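Long-range contacts in Pdx2 protein (Plasmodium falciparum, PDB 2ABW), which hydrolyses glutamine to glutamate and ammonia as the glutaminase subunit of PLP synthase, the ammonia being channelled to the Pdx1 active site for vitamin B6 synthesis: residues A[19-24]-A[201-206]; A[114-119]-A[161-166]; A[130-135]-A[147-152]. All blocks are in the same frame, centred on the assembly; numbering follows the deposited sequence. Where two conformers were deposited one is given.

Contact 1: A[19-24]-A[201-206]; sequences INHFIK and PHTAFQ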
loop_
_atom_site.group_PDB
_atom_site.type_symbol
_atom_site.label_atom_id
_atom_site.label_comp_id
_atom_site.label_asym_id
_atom_site.label_seq_id
_atom_site.Cartn_x
_atom_site.Cartn_y
_atom_site.Cartn_z
ATOM N N ILE A 19 -8.892 -2.269 -8.500
ATOM C CA ILE A 19 -9.306 -1.326 -9.551
ATOM C C ILE A 19 -10.789 -0.944 -9.371
ATOM O O ILE A 19 -11.167 0.239 -9.394
ATOM C CB ILE A 19 -9.061 -1.930 -10.956
ATOM C CG1 ILE A 19 -7.557 -2.030 -11.137
ATOM C CG2 ILE A 19 -9.660 -1.027 -12.039
ATOM C CD1 ILE A 19 -7.118 -2.608 -12.534
ATOM N N ASN A 20 -11.632 -1.928 -9.192
ATOM C CA ASN A 20 -13.099 -1.698 -9.007
ATOM C C ASN A 20 -13.354 -0.734 -7.865
ATOM O O ASN A 20 -14.229 0.096 -7.938
ATOM C CB ASN A 20 -13.811 -3.011 -8.732
ATOM C CG ASN A 20 -15.267 -2.845 -8.440
ATOM O OD1 ASN A 20 -16.036 -2.572 -9.376
ATOM N ND2 ASN A 20 -15.709 -3.005 -7.168
ATOM N N HIS A 21 -12.606 -0.908 -6.780
ATOM C CA HIS A 21 -12.810 -0.058 -5.608
ATOM C C HIS A 21 -12.450 1.417 -5.836
ATOM O O HIS A 21 -13.085 2.285 -5.255
ATOM C CB HIS A 21 -12.103 -0.597 -4.378
ATOM C CG HIS A 21 -13.034 -0.889 -3.258
ATOM N ND1 HIS A 21 -13.807 -2.015 -3.291
ATOM C CD2 HIS A 21 -13.214 -0.322 -2.045
ATOM C CE1 HIS A 21 -14.460 -2.117 -2.130
ATOM N NE2 HIS A 21 -14.187 -1.052 -1.397
ATOM N N PHE A 22 -11.501 1.703 -6.731
ATOM C CA PHE A 22 -11.329 3.085 -7.101
ATOM C C PHE A 22 -12.398 3.606 -8.065
ATOM O O PHE A 22 -12.798 4.718 -8.025
ATOM C CB PHE A 22 -9.966 3.249 -7.758
ATOM C CG PHE A 22 -8.821 3.416 -6.752
ATOM C CD1 PHE A 22 -8.482 4.639 -6.299
ATOM C CD2 PHE A 22 -8.103 2.293 -6.317
ATOM C CE1 PHE A 22 -7.454 4.770 -5.323
ATOM C CE2 PHE A 22 -7.089 2.414 -5.379
ATOM C CZ PHE A 22 -6.722 3.632 -4.915
ATOM N N ILE A 23 -12.814 2.757 -9.010
ATOM C CA ILE A 23 -13.912 3.128 -9.909
ATOM C C ILE A 23 -15.153 3.444 -9.108
ATOM O O ILE A 23 -15.884 4.331 -9.520
ATOM C CB ILE A 23 -14.139 2.047 -10.937
ATOM C CG1 ILE A 23 -12.889 1.959 -11.853
ATOM C CG2 ILE A 23 -15.359 2.392 -11.766
ATOM C CD1 ILE A 23 -12.451 3.240 -12.479
ATOM N N LYS A 24 -15.359 2.796 -7.960
ATOM C CA LYS A 24 -16.532 3.045 -7.145
ATOM C C LYS A 24 -16.540 4.485 -6.577
ATOM O O LYS A 24 -17.582 4.958 -6.087
ATOM C CB LYS A 24 -16.611 2.142 -5.941
ATOM C CG LYS A 24 -17.016 0.759 -6.200
ATOM C CD LYS A 24 -16.969 -0.069 -4.862
ATOM C CE LYS A 24 -18.147 0.228 -3.976
ATOM N NZ LYS A 24 -18.282 -0.859 -2.806
ATOM N N PRO A 201 -17.227 -2.832 1.650
ATOM C CA PRO A 201 -17.836 -1.981 0.640
ATOM C C PRO A 201 -17.319 -0.559 0.604
ATOM O O PRO A 201 -17.228 0.004 -0.487
ATOM C CB PRO A 201 -19.339 -2.071 0.959
ATOM C CG PRO A 201 -19.480 -3.446 1.613
ATOM C CD PRO A 201 -18.201 -3.545 2.477
ATOM N N HIS A 202 -16.953 0.003 1.765
ATOM C CA HIS A 202 -16.623 1.448 1.781
ATOM C C HIS A 202 -15.323 1.686 1.062
ATOM O O HIS A 202 -14.536 0.753 0.877
ATOM C CB HIS A 202 -16.560 2.046 3.137
ATOM C CG HIS A 202 -15.351 1.694 3.930
ATOM N ND1 HIS A 202 -15.305 0.788 4.988
ATOM C CD2 HIS A 202 -14.112 2.256 3.875
ATOM C CE1 HIS A 202 -14.047 0.757 5.466
ATOM N NE2 HIS A 202 -13.327 1.646 4.809
ATOM N N THR A 203 -15.131 2.945 0.674
ATOM C CA THR A 203 -14.012 3.318 -0.201
ATOM C C THR A 203 -13.095 4.365 0.490
ATOM O O THR A 203 -12.429 5.149 -0.201
ATOM C CB THR A 203 -14.481 3.880 -1.563
ATOM O OG1 THR A 203 -15.410 4.931 -1.339
ATOM C CG2 THR A 203 -15.157 2.743 -2.445
ATOM N N ALA A 204 -13.066 4.406 1.800
ATOM C CA ALA A 204 -12.421 5.549 2.533
ATOM C C ALA A 204 -10.959 5.629 2.167
ATOM O O ALA A 204 -10.440 6.728 1.919
ATOM C CB ALA A 204 -12.553 5.330 4.022
ATOM N N PHE A 205 -10.215 4.512 2.201
ATOM C CA PHE A 205 -8.767 4.584 1.950
ATOM C C PHE A 205 -8.447 4.915 0.483
ATOM O O PHE A 205 -7.426 5.532 0.153
ATOM C CB PHE A 205 -8.050 3.351 2.461
ATOM C CG PHE A 205 -7.957 3.358 4.007
ATOM C CD1 PHE A 205 -9.011 2.899 4.751
ATOM C CD2 PHE A 205 -6.887 3.967 4.642
ATOM C CE1 PHE A 205 -8.965 2.975 6.143
ATOM C CE2 PHE A 205 -6.852 4.019 6.054
ATOM C CZ PHE A 205 -7.911 3.599 6.755
ATOM N N GLN A 206 -9.303 4.402 -0.406
ATOM C CA GLN A 206 -9.177 4.765 -1.801
ATOM C C GLN A 206 -9.339 6.271 -1.993
ATOM O O GLN A 206 -8.567 6.946 -2.723
ATOM C CB GLN A 206 -10.211 4.023 -2.685
ATOM C CG GLN A 206 -9.887 2.536 -2.812
ATOM C CD GLN A 206 -10.348 1.670 -1.674
ATOM O OE1 GLN A 206 -11.043 2.157 -0.811
ATOM N NE2 GLN A 206 -10.001 0.372 -1.725
#
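H21 of helix 16-23 and K24 just after it reach across to consecutive carbonyl groups just ahead of helix 204-219. NE2 of H21 donates to O of H202 at 2.9 Å; the acceptor lies at the imidazole edge, close to the ring plane, but the N-H direction is bent to 138° and the donor stands above the carbonyl plane instead of on a lone pair. One residue earlier, O of P201 takes the ammonium of K24, NZ to O 2.7 Å, this time in the carbonyl plane and on a lone pair. CD of K24 lies over one face of the H21 ring, offset toward the rim, and a bend at chi3 (77°) then turns CE and NZ toward the P201 carbonyl. T203, in the N-cap position of helix 204-219, sends its CG2 methyl between the two, 3.7 Å from CD2 of H21 and 3.8 Å from CB of K24. The contact thus joins the first helix of the chain to its last one, in the class I glutamine amidotransferase fold, beside the Cys-His-Glu triad: the H21 side chain touches that triad, about 4 Å from the side chain of E198. In the first turn of helix 204-219, Q206 packs its aliphatic part on F22, with CG over the centre of the phenyl face, 3.8 Å from the centroid, in a CH-pi contact. A bend at chi2 (82°) then turns the Q206 amide obliquely toward H21. Behind this layer, W84 of strand 83-86 touches both F22 and Q206, and F22 also rests on I32 of strand 30-35.

Contact 2: A[114-119]-A[161-166]; sequences GLDITI and ILSDEV
The small three-stranded sheet formed by strands 94-98, 115-120 and 157-161 ends here, where its antiparallel pair 115-120 and 157-161 parts and the chain turns off toward strand 167-174. I117 and I161 form the non-hydrogen-bonded antiparallel pair, CA to CA 4.6 Å, and their side chains lie alongside one another, pointing the same way. CG2 of I117, anti to its own carbonyl carbon, meets the CD1 tip of I161 at 3.7 Å, and CG1 of V166 approaches CG2 of I117 more loosely. D116 is the centre of an inverse gamma turn, and its carbonyl O receives N of L162 at 2.8 Å, in the carbonyl plane but with the N-H direction bent to 140°. O of D116 is also lined by carbon, CB of L162 at 3.2 Å and CG2 of V166 at 3.7 Å. L162 crosses T118 obliquely, its CD1 lying 3.6 Å from OG1 of T118. That hydroxyl is itself hydrogen-bonded to E160 and N96, so the leucine methyl packs on an oxygen engaged within the sheet. In the departing chain, S163 to V166 make a type I beta turn. OG of S163, anti to the backbone N (chi1 169°), accepts from N of E165 at 2.9 Å in an ST turn, while CB of S163 faces CB of D116 at 4.0 Å. The carboxylates of D116 and E165 come near without touching. Q187 of strand 180-187 spans the two segments, its amide bonding N of D116 and OE1 of E165.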
loop_
_atom_site.group_PDB
_atom_site.type_symbol
_atom_site.label_atom_id
_atom_site.label_comp_id
_atom_site.label_asym_id
_atom_site.label_seq_id
_atom_site.Cartn_x
_atom_site.Cartn_y
_atom_site.Cartn_z
ATOM N N GLY A 114 10.459 2.708 1.762
ATOM C CA GLY A 114 9.524 3.865 1.737
ATOM C C GLY A 114 8.838 4.060 3.093
ATOM O O GLY A 114 8.486 5.154 3.457
ATOM N N LEU A 115 8.626 2.964 3.813
ATOM C CA LEU A 115 8.104 3.019 5.193
ATOM C C LEU A 115 9.170 2.504 6.168
ATOM O O LEU A 115 9.575 1.321 6.055
ATOM C CB LEU A 115 6.834 2.137 5.287
ATOM C CG LEU A 115 5.657 2.614 4.428
ATOM C CD1 LEU A 115 4.590 1.583 4.455
ATOM C CD2 LEU A 115 5.215 3.967 4.871
ATOM N N ASP A 116 9.573 3.367 7.059
ATOM C CA ASP A 116 10.626 3.012 8.078
ATOM C C ASP A 116 9.954 2.279 9.223
ATOM O O ASP A 116 9.763 2.803 10.310
ATOM C CB ASP A 116 11.452 4.182 8.483
ATOM C CG ASP A 116 12.346 4.681 7.319
ATOM O OD1 ASP A 116 12.701 3.898 6.369
ATOM O OD2 ASP A 116 12.584 5.898 7.308
ATOM N N ILE A 117 9.598 1.019 8.913
ATOM C CA ILE A 117 8.968 0.138 9.875
ATOM C C ILE A 117 9.553 -1.260 9.749
ATOM O O ILE A 117 10.131 -1.644 8.781
ATOM C CB ILE A 117 7.446 0.039 9.616
ATOM C CG1 ILE A 117 7.110 -0.660 8.267
ATOM C CG2 ILE A 117 6.821 1.430 9.742
ATOM C CD1 ILE A 117 5.620 -0.641 7.861
ATOM N N THR A 118 9.373 -2.039 10.813
ATOM C CA THR A 118 9.615 -3.465 10.769
ATOM C C THR A 118 8.305 -4.181 10.729
ATOM O O THR A 118 7.383 -3.919 11.541
ATOM C CB THR A 118 10.312 -3.930 12.069
ATOM O OG1 THR A 118 11.572 -3.268 12.188
ATOM C CG2 THR A 118 10.528 -5.379 12.143
ATOM N N ILE A 119 8.139 -5.030 9.740
ATOM C CA ILE A 119 6.895 -5.741 9.528
ATOM C C ILE A 119 7.139 -7.275 9.503
ATOM O O ILE A 119 8.230 -7.732 9.039
ATOM C CB ILE A 119 6.248 -5.272 8.254
ATOM C CG1 ILE A 119 4.767 -5.609 8.211
ATOM C CG2 ILE A 119 7.036 -5.849 7.015
ATOM C CD1 ILE A 119 4.052 -4.865 7.044
ATOM N N ILE A 161 7.909 0.876 14.670
ATOM C CA ILE A 161 8.030 2.149 13.947
ATOM C C ILE A 161 9.479 2.595 14.184
ATOM O O ILE A 161 9.921 2.651 15.348
ATOM C CB ILE A 161 7.046 3.161 14.481
ATOM C CG1 ILE A 161 5.594 2.685 14.325
ATOM C CG2 ILE A 161 7.193 4.531 13.809
ATOM C CD1 ILE A 161 5.155 2.279 12.922
ATOM N N LEU A 162 10.148 3.021 13.109
ATOM C CA LEU A 162 11.600 3.236 13.162
ATOM C C LEU A 162 11.998 4.699 12.959
ATOM O O LEU A 162 13.189 5.025 12.971
ATOM C CB LEU A 162 12.319 2.333 12.203
ATOM C CG LEU A 162 12.138 0.834 12.384
ATOM C CD1 LEU A 162 12.706 0.045 11.242
ATOM C CD2 LEU A 162 12.628 0.349 13.744
ATOM N N SER A 163 11.044 5.585 12.765
ATOM C CA SER A 163 11.353 7.011 12.496
ATOM C C SER A 163 10.229 7.838 12.988
ATOM O O SER A 163 9.044 7.432 12.923
ATOM C CB SER A 163 11.449 7.241 10.993
ATOM O OG SER A 163 11.496 8.616 10.661
ATOM N N ASP A 164 10.543 9.022 13.523
ATOM C CA ASP A 164 9.474 9.958 13.830
ATOM C C ASP A 164 8.749 10.518 12.603
ATOM O O ASP A 164 7.680 11.170 12.749
ATOM C CB ASP A 164 10.003 11.176 14.606
ATOM C CG ASP A 164 10.547 10.804 15.972
ATOM O OD1 ASP A 164 9.864 10.070 16.737
ATOM O OD2 ASP A 164 11.663 11.266 16.295
ATOM N N GLU A 165 9.283 10.293 11.428
ATOM C CA GLU A 165 8.606 10.681 10.199
ATOM C C GLU A 165 7.434 9.794 9.864
ATOM O O GLU A 165 6.609 10.132 9.016
ATOM C CB GLU A 165 9.559 10.534 9.016
ATOM C CG GLU A 165 10.669 11.472 8.821
ATOM C CD GLU A 165 11.454 11.214 7.459
ATOM O OE1 GLU A 165 11.124 10.427 6.481
ATOM O OE2 GLU A 165 12.531 11.850 7.365
ATOM N N VAL A 166 7.344 8.611 10.483
ATOM C CA VAL A 166 6.209 7.744 10.232
ATOM C C VAL A 166 5.045 8.157 11.063
ATOM O O VAL A 166 5.146 8.334 12.300
ATOM C CB VAL A 166 6.555 6.282 10.556
ATOM C CG1 VAL A 166 5.271 5.431 10.510
ATOM C CG2 VAL A 166 7.711 5.782 9.681
#

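Contact 3: A[130-135]-A[147-152]; sequences SFICSL and DLTAAC
Side chains of strands 130-137 and 149-153 alternate between two faces, and the face bearing F131, C133, A150 and C152 carries most of the side-chain packing. F131 has CG in the crowded position between backbone N and carbonyl carbon (chi1 59°), which lays the ring with one face against its cross-strand partner C152. CB of C152 sits over the ring face, offset toward the rim, 3.8 Å from the centroid as a CH-pi contact; SG is placed obliquely, 4.5 Å from the same point, a Cys sulfur-aromatic contact. The CB of C133 lies at the ring edge, in plane. C133 holds its SG in the crowded position too, against CB of A150 at 3.8 Å, with the sulfur of C152 a little farther off. Next along, CD2 of L135 also reaches CB of A150, at 3.7 Å. On the face of I132 and T149 the packing is thinner: the side chains of I132 and T149 cross obliquely, CG2 of I132 3.7 Å from CB of T149. Paired N-H...O bonds link F131 with C152 and C133 with A150, and N of L135 donates to O of L148 at 2.9 Å, the straightest bond of the set (168°). Past it, water takes over. Two waters each bond OG of S134 and D147, one at its carboxylate and one at its carbonyl, and a third joins O of L135 to N of L148. H174 stacks on the F131 ring, and the backbone of A151 bonds to that of H196, the charge-relay histidine. The arrangement is an antiparallel beta hairpin at the edge of the large mixed sheet of a glutamine amidotransferase, its outer strand ending at I153, a residue of the glutamine-binding site.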
loop_
_atom_site.group_PDB
_atom_site.type_symbol
_atom_site.label_atom_id
_atom_site.label_comp_id
_atom_site.label_asym_id
_atom_site.label_seq_id
_atom_site.Cartn_x
_atom_site.Cartn_y
_atom_site.Cartn_z
ATOM N N SER A 130 -8.725 -14.219 10.251
ATOM C CA SER A 130 -9.593 -13.282 9.542
ATOM C C SER A 130 -10.606 -12.635 10.463
ATOM O O SER A 130 -11.275 -13.312 11.256
ATOM C CB SER A 130 -10.352 -13.961 8.395
ATOM O OG SER A 130 -11.604 -14.455 8.824
ATOM N N PHE A 131 -10.767 -11.331 10.349
ATOM C CA PHE A 131 -11.683 -10.608 11.154
ATOM C C PHE A 131 -11.888 -9.209 10.585
ATOM O O PHE A 131 -11.062 -8.757 9.812
ATOM C CB PHE A 131 -11.174 -10.537 12.610
ATOM C CG PHE A 131 -9.834 -9.879 12.761
ATOM C CD1 PHE A 131 -9.736 -8.536 12.940
ATOM C CD2 PHE A 131 -8.677 -10.650 12.815
ATOM C CE1 PHE A 131 -8.459 -7.907 13.068
ATOM C CE2 PHE A 131 -7.417 -10.056 12.941
ATOM C CZ PHE A 131 -7.315 -8.687 13.106
ATOM N N ILE A 132 -13.006 -8.629 10.942
ATOM C CA ILE A 132 -13.283 -7.216 10.694
ATOM C C ILE A 132 -13.062 -6.443 12.013
ATOM O O ILE A 132 -13.625 -6.827 13.084
ATOM C CB ILE A 132 -14.654 -6.996 10.178
ATOM C CG1 ILE A 132 -14.761 -7.605 8.755
ATOM C CG2 ILE A 132 -14.932 -5.510 10.142
ATOM C CD1 ILE A 132 -16.188 -7.688 8.199
ATOM N N CYS A 133 -12.209 -5.428 11.957
ATOM C CA CYS A 133 -11.952 -4.578 13.070
ATOM C C CYS A 133 -12.486 -3.164 12.830
ATOM O O CYS A 133 -12.657 -2.701 11.727
ATOM C CB CYS A 133 -10.463 -4.583 13.407
ATOM S SG CYS A 133 -9.462 -3.937 12.176
ATOM N N SER A 134 -12.796 -2.488 13.934
ATOM C CA SER A 134 -13.091 -1.087 13.942
ATOM C C SER A 134 -11.773 -0.315 13.974
ATOM O O SER A 134 -10.877 -0.618 14.796
ATOM C CB SER A 134 -13.859 -0.718 15.216
ATOM O OG SER A 134 -14.487 0.538 15.037
ATOM N N LEU A 135 -11.648 0.755 13.181
ATOM C CA LEU A 135 -10.393 1.539 13.140
ATOM C C LEU A 135 -10.481 2.816 13.926
ATOM O O LEU A 135 -11.546 3.504 13.901
ATOM C CB LEU A 135 -10.124 1.896 11.669
ATOM C CG LEU A 135 -9.829 0.726 10.706
ATOM C CD1 LEU A 135 -9.672 1.323 9.230
ATOM C CD2 LEU A 135 -8.573 -0.061 11.155
ATOM N N ASP A 147 -16.305 5.370 12.755
ATOM C CA ASP A 147 -16.613 3.950 12.799
ATOM C C ASP A 147 -16.385 3.197 11.519
ATOM O O ASP A 147 -17.091 2.234 11.198
ATOM C CB ASP A 147 -17.939 3.646 13.436
ATOM C CG ASP A 147 -17.946 4.069 14.919
ATOM O OD1 ASP A 147 -17.032 3.679 15.690
ATOM O OD2 ASP A 147 -18.858 4.854 15.244
ATOM N N LEU A 148 -15.270 3.508 10.887
ATOM C CA LEU A 148 -14.931 2.698 9.733
ATOM C C LEU A 148 -14.296 1.409 10.135
ATOM O O LEU A 148 -13.764 1.298 11.239
ATOM C CB LEU A 148 -13.954 3.437 8.802
ATOM C CG LEU A 148 -14.554 4.615 8.019
ATOM C CD1 LEU A 148 -13.470 5.488 7.420
ATOM C CD2 LEU A 148 -15.491 4.069 6.906
ATOM N N THR A 149 -14.334 0.440 9.232
ATOM C CA THR A 149 -13.884 -0.903 9.497
ATOM C C THR A 149 -12.798 -1.308 8.496
ATOM O O THR A 149 -12.595 -0.670 7.470
ATOM C CB THR A 149 -15.042 -1.886 9.359
ATOM O OG1 THR A 149 -15.775 -1.563 8.167
ATOM C CG2 THR A 149 -15.922 -1.667 10.576
ATOM N N ALA A 150 -12.084 -2.360 8.885
ATOM C CA ALA A 150 -11.069 -2.958 8.062
ATOM C C ALA A 150 -11.171 -4.458 8.129
ATOM O O ALA A 150 -11.409 -5.050 9.183
ATOM C CB ALA A 150 -9.690 -2.580 8.617
ATOM N N ALA A 151 -10.910 -5.105 6.986
ATOM C CA ALA A 151 -10.877 -6.563 6.923
ATOM C C ALA A 151 -9.447 -7.079 6.924
ATOM O O ALA A 151 -8.678 -6.864 5.965
ATOM C CB ALA A 151 -11.625 -6.998 5.650
ATOM N N CYS A 152 -9.072 -7.732 8.038
ATOM C CA CYS A 152 -7.739 -8.253 8.169
ATOM C C CYS A 152 -7.752 -9.728 7.892
ATOM O O CYS A 152 -8.378 -10.431 8.623
ATOM C CB CYS A 152 -7.268 -8.083 9.606
ATOM S SG CYS A 152 -6.881 -6.353 9.964
HETATM O O HOH W 1 -14.329 3.177 15.727
HETATM O O HOH W 2 -16.769 0.445 13.577
HETATM O O HOH W 3 -13.091 4.938 11.957
#

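All three contacts are partly buried, and they divide between two sheets and the helices. Contacts 1 and 3 touch: H202 and A204 lean on L148, CE1 of H202 approaches the carbonyl of T149, and F205 packs on L135, so the start of helix 204-219 lies against the hairpin, and both contacts come close to the catalytic residues. Contact 2 belongs to the small sheet, its centre about 26 Å from that of contact 1 on the opposite side of the chain's centre. The chemistry follows place: side chains gripping carbonyls between helix ends in contact 1, one backbone bond with aliphatic packing in contact 2, and regular strand pairing giving way to water in contact 3.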